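PDB 6DLH: alpha-1,4-endofucoidanase from Mariniflexile fucanivorans, which hydrolyses fucoidan, the sulfated fucose polysaccharide, within its chain as a retaining alpha-1,4-endofucoidanase of glycoside hydrolase family 107. Local coordinates for residues C236-A241 and Q248-A253; K199-Y204 and D229-D234; P344-T349 and L402-L407. One frame throughout, in Å; residues are numbered along the deposited sequence.

Interaction 1 of 3, residues C236-A241 and Q248-A253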
loop_
_atom_site.group_PDB
_atom_site.type_symbol
_atom_site.label_atom_id
_atom_site.label_comp_id
_atom_site.label_asym_id
_atom_site.label_seq_id
_atom_site.Cartn_x
_atom_site.Cartn_y
_atom_site.Cartn_z
ATOM N N CYS A 236 -9.581 -25.384 -10.562
ATOM C CA CYS A 236 -8.428 -26.244 -10.336
ATOM C C CYS A 236 -8.785 -27.451 -9.465
ATOM O O CYS A 236 -7.897 -28.152 -8.977
ATOM C CB CYS A 236 -7.271 -25.442 -9.751
ATOM S SG CYS A 236 -6.836 -24.001 -10.764
ATOM N N GLY A 237 -10.090 -27.664 -9.248
ATOM C CA GLY A 237 -10.624 -28.973 -8.896
ATOM C C GLY A 237 -10.529 -29.337 -7.415
ATOM O O GLY A 237 -10.759 -30.490 -7.053
ATOM N N ASP A 238 -10.218 -28.362 -6.554
ATOM C CA ASP A 238 -10.237 -28.614 -5.121
ATOM C C ASP A 238 -11.682 -28.617 -4.627
ATOM O O ASP A 238 -12.554 -28.042 -5.270
ATOM C CB ASP A 238 -9.352 -27.625 -4.358
ATOM C CG ASP A 238 -7.903 -28.068 -4.241
ATOM O OD1 ASP A 238 -7.402 -28.706 -5.201
ATOM O OD2 ASP A 238 -7.289 -27.789 -3.188
ATOM N N ASP A 239 -11.921 -29.282 -3.489
ATOM C CA ASP A 239 -13.237 -29.295 -2.869
ATOM C C ASP A 239 -13.147 -28.724 -1.454
ATOM O O ASP A 239 -12.751 -29.418 -0.517
ATOM C CB ASP A 239 -13.899 -30.678 -2.916
ATOM C CG ASP A 239 -15.312 -30.686 -2.353
ATOM O OD1 ASP A 239 -15.887 -29.591 -2.190
ATOM O OD2 ASP A 239 -15.830 -31.787 -2.069
ATOM N N PRO A 240 -13.529 -27.440 -1.260
ATOM C CA PRO A 240 -13.467 -26.804 0.058
ATOM C C PRO A 240 -14.405 -27.399 1.110
ATOM O O PRO A 240 -14.148 -27.267 2.303
ATOM C CB PRO A 240 -13.807 -25.334 -0.238
ATOM C CG PRO A 240 -14.597 -25.371 -1.530
ATOM C CD PRO A 240 -14.026 -26.535 -2.309
ATOM N N ALA A 241 -15.473 -28.071 0.657
ATOM C CA ALA A 241 -16.477 -28.666 1.531
ATOM C C ALA A 241 -15.967 -29.951 2.186
ATOM O O ALA A 241 -16.499 -30.376 3.210
ATOM C CB ALA A 241 -17.752 -28.921 0.760
ATOM N N GLN A 248 -7.993 -30.737 -0.838
ATOM C CA GLN A 248 -7.662 -29.348 -0.546
ATOM C C GLN A 248 -6.147 -29.145 -0.582
ATOM O O GLN A 248 -5.554 -28.741 0.417
ATOM C CB GLN A 248 -8.204 -28.963 0.832
ATOM C CG GLN A 248 -9.675 -29.296 1.040
ATOM C CD GLN A 248 -10.159 -28.909 2.415
ATOM O OE1 GLN A 248 -9.387 -28.509 3.284
ATOM N NE2 GLN A 248 -11.460 -29.025 2.623
ATOM N N ARG A 249 -5.528 -29.418 -1.738
ATOM C CA ARG A 249 -4.074 -29.419 -1.822
ATOM C C ARG A 249 -3.569 -27.996 -2.039
ATOM O O ARG A 249 -2.569 -27.599 -1.442
ATOM C CB ARG A 249 -3.564 -30.378 -2.904
ATOM C CG ARG A 249 -3.590 -31.849 -2.507
ATOM C CD ARG A 249 -2.638 -32.188 -1.375
ATOM N NE ARG A 249 -2.664 -33.601 -1.018
ATOM C CZ ARG A 249 -2.097 -34.119 0.068
ATOM N NH1 ARG A 249 -2.185 -35.417 0.308
ATOM N NH2 ARG A 249 -1.444 -33.342 0.914
ATOM N N ILE A 250 -4.276 -27.247 -2.898
ATOM C CA ILE A 250 -3.981 -25.844 -3.137
ATOM C C ILE A 250 -4.176 -25.057 -1.841
ATOM O O ILE A 250 -3.338 -24.229 -1.495
ATOM C CB ILE A 250 -4.823 -25.285 -4.301
ATOM C CG1 ILE A 250 -4.781 -26.213 -5.520
ATOM C CG2 ILE A 250 -4.381 -23.869 -4.639
ATOM C CD1 ILE A 250 -5.597 -25.740 -6.704
ATOM N N TYR A 251 -5.270 -25.344 -1.120
ATOM C CA TYR A 251 -5.525 -24.712 0.165
ATOM C C TYR A 251 -4.328 -24.928 1.085
ATOM O O TYR A 251 -3.916 -24.009 1.792
ATOM C CB TYR A 251 -6.856 -25.181 0.762
ATOM C CG TYR A 251 -8.067 -24.689 0.007
ATOM C CD1 TYR A 251 -8.596 -23.422 0.231
ATOM C CD2 TYR A 251 -8.673 -25.481 -0.953
ATOM C CE1 TYR A 251 -9.700 -22.965 -0.473
ATOM C CE2 TYR A 251 -9.775 -25.037 -1.668
ATOM C CZ TYR A 251 -10.293 -23.778 -1.424
ATOM O OH TYR A 251 -11.373 -23.348 -2.142
ATOM N N GLN A 252 -3.769 -26.143 1.026
ATOM C CA GLN A 252 -2.626 -26.548 1.832
ATOM C C GLN A 252 -1.376 -25.788 1.396
ATOM O O GLN A 252 -0.625 -25.293 2.235
ATOM C CB GLN A 252 -2.383 -28.052 1.698
ATOM C CG GLN A 252 -1.369 -28.586 2.702
ATOM C CD GLN A 252 -1.214 -30.086 2.638
ATOM O OE1 GLN A 252 -1.364 -30.694 1.578
ATOM N NE2 GLN A 252 -0.905 -30.686 3.779
ATOM N N ALA A 253 -1.167 -25.704 0.078
ATOM C CA ALA A 253 0.025 -25.080 -0.469
ATOM C C ALA A 253 0.138 -23.651 0.059
ATOM O O ALA A 253 1.202 -23.237 0.522
ATOM C CB ALA A 253 -0.003 -25.130 -1.979
HETATM O O HOH W 1 -6.504 -30.848 -3.861
#
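Asp-238 points its carboxylate at the first turn of helix 249-259, where Ile-250 N donates to Asp-238 OD2 at 3.1 Å. The N-H meets OD2 on its syn side, 25° out of the carboxylate plane, and the bond is bent (137° at the hydrogen). OD1 takes a second route to the same turn: water 1 donates to Asp-238 OD1 at 2.7 Å and accepts from Arg-249 N. Arg-198, from helix 198-216, forms a salt bridge with OD1. Hydrocarbon flanks this polar core. With CG1 anti to its carbonyl carbon, Ile-250 lays its chain obliquely across the aspartate, and its CD1 presses on Cys-236 CB at 3.5 Å, tighter than ordinary van der Waals contact. On another flank Pro-240 CB lies 3.7 Å from Tyr-251 OH, which hydrogen-bonds Asn-271. The extended Gln-248 side chain reaches the loop only weakly, NE2 to Asp-239 O at 3.4 Å, while its OE1 accepts from Leu-286 N. Were Asp-238 shortened to an alanine, Ile-250 N would probably lose its acceptor, water 1 its OD1 link and Arg-198 this carboxylate partner. The chemistry is that of a buried carboxylate at a helix N terminus: the Ile-250 N-H, a water and Arg-198 all face it, which would be expected to favour its ionised form.

Interaction 2 of 3, residues K199-Y204 and D229-D234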
loop_
_atom_site.group_PDB
_atom_site.type_symbol
_atom_site.label_atom_id
_atom_site.label_comp_id
_atom_site.label_asym_id
_atom_site.label_seq_id
_atom_site.Cartn_x
_atom_site.Cartn_y
_atom_site.Cartn_z
ATOM N N LYS A 199 -1.290 -25.999 -12.021
ATOM C CA LYS A 199 0.138 -26.166 -11.773
ATOM C C LYS A 199 0.766 -24.814 -11.435
ATOM O O LYS A 199 1.611 -24.729 -10.543
ATOM C CB LYS A 199 0.843 -26.916 -12.912
ATOM C CG LYS A 199 0.866 -26.213 -14.262
ATOM C CD LYS A 199 1.503 -27.026 -15.371
ATOM C CE LYS A 199 1.420 -26.327 -16.714
ATOM N NZ LYS A 199 1.923 -27.175 -17.821
ATOM N N TYR A 200 0.306 -23.767 -12.133
ATOM C CA TYR A 200 0.761 -22.401 -11.930
ATOM C C TYR A 200 0.413 -21.915 -10.522
ATOM O O TYR A 200 1.165 -21.140 -9.935
ATOM C CB TYR A 200 0.194 -21.476 -13.009
ATOM C CG TYR A 200 0.402 -21.930 -14.435
ATOM C CD1 TYR A 200 1.671 -22.194 -14.928
ATOM C CD2 TYR A 200 -0.670 -22.075 -15.301
ATOM C CE1 TYR A 200 1.869 -22.603 -16.239
ATOM C CE2 TYR A 200 -0.492 -22.485 -16.613
ATOM C CZ TYR A 200 0.783 -22.747 -17.086
ATOM O OH TYR A 200 0.967 -23.149 -18.379
ATOM N N MET A 201 -0.727 -22.375 -9.984
ATOM C CA MET A 201 -1.167 -21.973 -8.656
ATOM C C MET A 201 -0.163 -22.451 -7.612
ATOM O O MET A 201 0.159 -21.711 -6.682
ATOM C CB MET A 201 -2.562 -22.512 -8.316
ATOM C CG MET A 201 -3.680 -21.865 -9.120
ATOM S SD MET A 201 -4.067 -20.174 -8.591
ATOM C CE MET A 201 -4.517 -20.476 -6.881
ATOM N N PHE A 202 0.327 -23.686 -7.781
ATOM C CA PHE A 202 1.311 -24.257 -6.872
ATOM C C PHE A 202 2.650 -23.533 -7.024
ATOM O O PHE A 202 3.402 -23.426 -6.056
ATOM C CB PHE A 202 1.457 -25.765 -7.093
ATOM C CG PHE A 202 0.443 -26.634 -6.391
ATOM C CD1 PHE A 202 0.627 -27.014 -5.066
ATOM C CD2 PHE A 202 -0.679 -27.102 -7.063
ATOM C CE1 PHE A 202 -0.298 -27.827 -4.427
ATOM C CE2 PHE A 202 -1.603 -27.915 -6.422
ATOM C CZ PHE A 202 -1.415 -28.273 -5.104
ATOM N N CYS A 203 2.935 -23.043 -8.242
ATOM C CA CYS A 203 4.106 -22.215 -8.501
ATOM C C CYS A 203 4.112 -21.044 -7.516
ATOM O O CYS A 203 5.078 -20.857 -6.773
ATOM C CB CYS A 203 4.102 -21.665 -9.927
ATOM S SG CYS A 203 4.891 -22.719 -11.177
ATOM N N TYR A 204 3.000 -20.294 -7.507
ATOM C CA TYR A 204 2.851 -19.076 -6.728
ATOM C C TYR A 204 3.067 -19.352 -5.242
ATOM O O TYR A 204 3.805 -18.627 -4.576
ATOM C CB TYR A 204 1.499 -18.410 -7.002
ATOM C CG TYR A 204 1.360 -17.043 -6.380
ATOM C CD1 TYR A 204 1.789 -15.906 -7.050
ATOM C CD2 TYR A 204 0.824 -16.886 -5.109
ATOM C CE1 TYR A 204 1.672 -14.648 -6.483
ATOM C CE2 TYR A 204 0.705 -15.634 -4.527
ATOM C CZ TYR A 204 1.131 -14.512 -5.216
ATOM O OH TYR A 204 1.021 -13.278 -4.647
ATOM N N ASP A 229 -12.596 -19.849 -3.957
ATOM C CA ASP A 229 -13.418 -20.893 -4.549
ATOM C C ASP A 229 -13.486 -20.724 -6.066
ATOM O O ASP A 229 -13.631 -21.711 -6.783
ATOM C CB ASP A 229 -14.793 -21.035 -3.886
ATOM C CG ASP A 229 -15.668 -19.797 -3.973
ATOM O OD1 ASP A 229 -15.185 -18.761 -4.468
ATOM O OD2 ASP A 229 -16.834 -19.879 -3.539
ATOM N N ASN A 230 -13.379 -19.476 -6.547
ATOM C CA ASN A 230 -13.423 -19.199 -7.976
ATOM C C ASN A 230 -12.327 -19.979 -8.705
ATOM O O ASN A 230 -12.572 -20.528 -9.778
ATOM C CB ASN A 230 -13.278 -17.709 -8.299
ATOM C CG ASN A 230 -14.350 -16.828 -7.690
ATOM O OD1 ASN A 230 -14.402 -16.640 -6.477
ATOM N ND2 ASN A 230 -15.188 -16.249 -8.532
ATOM N N VAL A 231 -11.117 -20.012 -8.128
ATOM C CA VAL A 231 -9.956 -20.529 -8.840
ATOM C C VAL A 231 -9.537 -21.896 -8.298
ATOM O O VAL A 231 -9.172 -22.776 -9.075
ATOM C CB VAL A 231 -8.778 -19.532 -8.885
ATOM C CG1 VAL A 231 -8.262 -19.167 -7.498
ATOM C CG2 VAL A 231 -7.643 -20.042 -9.761
ATOM N N MET A 232 -9.589 -22.076 -6.977
ATOM C CA MET A 232 -9.134 -23.322 -6.381
ATOM C C MET A 232 -10.177 -24.427 -6.523
ATOM O O MET A 232 -9.813 -25.592 -6.676
ATOM C CB MET A 232 -8.757 -23.140 -4.911
ATOM C CG MET A 232 -7.420 -22.479 -4.775
ATOM S SD MET A 232 -7.267 -21.418 -3.346
ATOM C CE MET A 232 -6.723 -22.565 -2.091
ATOM N N GLU A 233 -11.464 -24.058 -6.477
ATOM C CA GLU A 233 -12.529 -25.038 -6.617
ATOM C C GLU A 233 -12.954 -25.139 -8.079
ATOM O O GLU A 233 -12.701 -26.152 -8.724
ATOM C CB GLU A 233 -13.697 -24.727 -5.679
ATOM C CG GLU A 233 -14.920 -25.594 -5.917
ATOM C CD GLU A 233 -16.081 -25.315 -4.980
ATOM O OE1 GLU A 233 -16.086 -24.249 -4.341
ATOM O OE2 GLU A 233 -16.976 -26.164 -4.891
ATOM N N ASP A 234 -13.579 -24.072 -8.590
ATOM C CA ASP A 234 -14.246 -24.078 -9.882
ATOM C C ASP A 234 -13.268 -24.346 -11.029
ATOM O O ASP A 234 -13.663 -24.908 -12.049
ATOM C CB ASP A 234 -15.016 -22.778 -10.127
ATOM C CG ASP A 234 -16.304 -22.645 -9.331
ATOM O OD1 ASP A 234 -16.540 -23.478 -8.429
ATOM O OD2 ASP A 234 -17.059 -21.703 -9.622
#
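Met-201 of helix 198-216 meets Val-231 and Met-232 of helix 228-233, an apolar helix-helix contact in the catalytic domain, whose parallel sheet fits the (beta/alpha)-barrel fold known from the related GH29 fucosidases. The two helices precede and follow strand 222-226. They stay well apart at the backbone, the nearest CA atoms, of Met-201 and Met-232, being 8.4 Å from each other, so side chains alone bridge the interval and only 111 Å² is buried. The conformation of Met-201 decides what is touched. Its CG is anti to the carbonyl carbon, and the chain then bends twice in the same sense, chi2 -74° and chi3 -59°, which curls the thioether so that sulfur and methyl both face the partner helix. Met-201 SD comes 3.8 Å from Val-231 CG2, and Met-201 CE 4.0 Å from Val-231 CG1; the two side chains approach tip to tip, each valine branch with its own atom of the thioether. Val-231 achieves this with chi1 61°, placing CG1 in the crowded position between N and the carbonyl carbon. Met-232 is crossed at about a right angle: its CG lies 4.1 Å from Met-201 CE, while its own chain turns on towards Ile-250 and Tyr-251 of helix 249-259. Phe-254 of that helix and Asn-152 of a loop also touch the Met-201 side chain. The segment carrying Val-231 is wound unusually wide, in a pi-type turn: Asp-229 O accepts both from Glu-233 N at 3.2 Å and from Asp-234 N at 3.0 Å.

Interaction 3 of 3, residues P344-T349 and L402-L407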
loop_
_atom_site.group_PDB
_atom_site.type_symbol
_atom_site.label_atom_id
_atom_site.label_comp_id
_atom_site.label_asym_id
_atom_site.label_seq_id
_atom_site.Cartn_x
_atom_site.Cartn_y
_atom_site.Cartn_z
ATOM N N PRO A 344 -17.092 -6.542 6.523
ATOM C CA PRO A 344 -18.096 -5.632 5.960
ATOM C C PRO A 344 -17.478 -4.385 5.327
ATOM O O PRO A 344 -16.283 -4.134 5.484
ATOM C CB PRO A 344 -18.899 -5.235 7.208
ATOM C CG PRO A 344 -17.858 -5.223 8.314
ATOM C CD PRO A 344 -16.923 -6.370 7.978
ATOM N N LYS A 345 -18.306 -3.614 4.609
ATOM C CA LYS A 345 -17.915 -2.320 4.065
ATOM C C LYS A 345 -18.597 -1.216 4.863
ATOM O O LYS A 345 -19.778 -1.326 5.175
ATOM C CB LYS A 345 -18.454 -2.094 2.647
ATOM C CG LYS A 345 -18.481 -3.288 1.714
ATOM C CD LYS A 345 -19.191 -2.958 0.417
ATOM C CE LYS A 345 -19.793 -4.190 -0.226
ATOM N NZ LYS A 345 -20.125 -3.945 -1.649
ATOM N N GLN A 346 -17.863 -0.127 5.111
ATOM C CA GLN A 346 -18.374 0.991 5.888
ATOM C C GLN A 346 -19.130 1.977 4.995
ATOM O O GLN A 346 -20.106 2.574 5.439
ATOM C CB GLN A 346 -17.225 1.672 6.638
ATOM C CG GLN A 346 -17.666 2.816 7.545
ATOM C CD GLN A 346 -16.527 3.283 8.416
ATOM O OE1 GLN A 346 -15.359 2.950 8.187
ATOM N NE2 GLN A 346 -16.865 4.050 9.443
ATOM N N SER A 347 -18.673 2.140 3.743
ATOM C CA SER A 347 -19.312 3.030 2.782
ATOM C C SER A 347 -20.397 2.269 2.027
ATOM O O SER A 347 -20.456 1.043 2.106
ATOM C CB SER A 347 -18.323 3.581 1.798
ATOM O OG SER A 347 -18.215 2.722 0.661
ATOM N N THR A 348 -21.201 3.014 1.255
ATOM C CA THR A 348 -22.265 2.448 0.439
ATOM C C THR A 348 -21.720 1.848 -0.858
ATOM O O THR A 348 -22.472 1.221 -1.598
ATOM C CB THR A 348 -23.332 3.502 0.090
ATOM O OG1 THR A 348 -22.689 4.567 -0.612
ATOM C CG2 THR A 348 -24.062 4.064 1.289
ATOM N N THR A 349 -20.430 2.033 -1.158
ATOM C CA THR A 349 -19.990 1.787 -2.527
ATOM C C THR A 349 -18.917 0.701 -2.628
ATOM O O THR A 349 -19.005 -0.156 -3.503
ATOM C CB THR A 349 -19.671 3.092 -3.273
ATOM O OG1 THR A 349 -18.720 3.817 -2.494
ATOM C CG2 THR A 349 -20.898 3.950 -3.505
ATOM N N LEU A 402 -13.740 8.249 10.206
ATOM C CA LEU A 402 -13.067 8.612 11.446
ATOM C C LEU A 402 -14.110 8.878 12.530
ATOM O O LEU A 402 -14.005 8.344 13.635
ATOM C CB LEU A 402 -12.154 9.827 11.218
ATOM C CG LEU A 402 -11.369 10.312 12.447
ATOM C CD1 LEU A 402 -10.424 9.239 12.964
ATOM C CD2 LEU A 402 -10.577 11.571 12.146
ATOM N N ASN A 403 -15.132 9.678 12.191
ATOM C CA ASN A 403 -16.236 9.980 13.093
ATOM C C ASN A 403 -16.796 8.688 13.695
ATOM O O ASN A 403 -16.850 8.535 14.916
ATOM C CB ASN A 403 -17.312 10.793 12.370
ATOM C CG ASN A 403 -18.581 10.972 13.174
ATOM O OD1 ASN A 403 -18.592 11.696 14.165
ATOM N ND2 ASN A 403 -19.663 10.337 12.742
ATOM N N GLN A 404 -17.174 7.737 12.827
ATOM C CA GLN A 404 -17.829 6.514 13.269
ATOM C C GLN A 404 -16.893 5.667 14.134
ATOM O O GLN A 404 -17.309 5.130 15.163
ATOM C CB GLN A 404 -18.398 5.747 12.072
ATOM C CG GLN A 404 -19.438 6.531 11.275
ATOM C CD GLN A 404 -20.292 5.649 10.393
ATOM O OE1 GLN A 404 -19.794 4.755 9.700
ATOM N NE2 GLN A 404 -21.593 5.903 10.398
ATOM N N PHE A 405 -15.627 5.562 13.710
ATOM C CA PHE A 405 -14.594 4.826 14.422
ATOM C C PHE A 405 -14.304 5.442 15.790
ATOM O O PHE A 405 -14.079 4.721 16.759
ATOM C CB PHE A 405 -13.349 4.650 13.540
ATOM C CG PHE A 405 -13.144 3.226 13.091
ATOM C CD1 PHE A 405 -13.826 2.719 11.999
ATOM C CD2 PHE A 405 -12.313 2.371 13.800
ATOM C CE1 PHE A 405 -13.668 1.392 11.614
ATOM C CE2 PHE A 405 -12.156 1.046 13.416
ATOM C CZ PHE A 405 -12.830 0.558 12.317
ATOM N N GLU A 406 -14.341 6.778 15.876
ATOM C CA GLU A 406 -14.121 7.468 17.139
ATOM C C GLU A 406 -15.271 7.197 18.111
ATOM O O GLU A 406 -15.032 6.911 19.281
ATOM C CB GLU A 406 -13.888 8.963 16.915
ATOM C CG GLU A 406 -12.507 9.295 16.371
ATOM C CD GLU A 406 -11.334 9.168 17.329
ATOM O OE1 GLU A 406 -11.541 8.719 18.477
ATOM O OE2 GLU A 406 -10.210 9.529 16.925
ATOM N N LEU A 407 -16.522 7.295 17.629
ATOM C CA LEU A 407 -17.669 6.988 18.472
ATOM C C LEU A 407 -17.566 5.546 18.970
ATOM O O LEU A 407 -17.748 5.285 20.153
ATOM C CB LEU A 407 -18.971 7.233 17.695
ATOM C CG LEU A 407 -19.261 8.698 17.354
ATOM C CD1 LEU A 407 -20.431 8.827 16.390
ATOM C CD2 LEU A 407 -19.500 9.527 18.614
HETATM O O HOH W 2 -21.285 3.165 8.029
#
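Gln-346, in the irregular loop after strand 341-342, and Gln-404, on helix 399-415, are the nearest backbone pair, yet their CA atoms are 9.2 Å apart, and the side chains must cross that interval. Gln-346 does so fully stretched: CG is anti to the backbone N and the chain stays extended, while Gln-404 runs past it in the opposite direction. Their amides end up almost coplanar, 14° apart. Gln-346 NE2 donates to Gln-404 OE1 at 3.0 Å along a nearly straight line (175°), and the donor lies in the carbonyl plane on a lone pair of OE1. Water 2 is placed for a second link, 2.7 Å from Gln-404 OE1 and 2.9 Å from Gln-346 O, although it has more acceptors within reach than protons to give. The other end of the Gln-404 amide is held too, since NE2 donates to Leu-359 O and Asp-361 OD1; partners at both ends hold its rotation and support the modelled placing of oxygen and nitrogen. Phe-405 contributes the edge of its ring: Gln-346 OE1 sits near the ring plane, 4.1 Å from Phe-405 CD1, with amide and ring planes 50° apart, an arrangement that turns the weakly positive C-H rim towards the oxygen. Around this junction, Phe-364 of helix 361-372 packs on both glutamines, Ala-401 of helix 399-415 touches Gln-346, and Leu-46 and Met-48 of strand 46-49 pack against Phe-405, so the contact joins loop, two helices and the central parallel sheet.

How the interactions relate
Followed from the N terminus, the three contacts close in series; none nests within or crosses another. Interaction 2 comes first, closing the excursion from helix 198-216 through strand 222-226 to helix 228-233. Interaction 1 opens just after and closes a short loop between helix 228-233 and helix 249-259. The two adjoin, centres 8 Å apart, with a probable hydrogen bond from Asp-238 N to Met-232 O, and together unite three helices into one cluster. Interaction 3 closes a longer path, from the loop after strand 341-342 to helix 399-415, in a separate region: its centre is 33 to 34 Å from the other two.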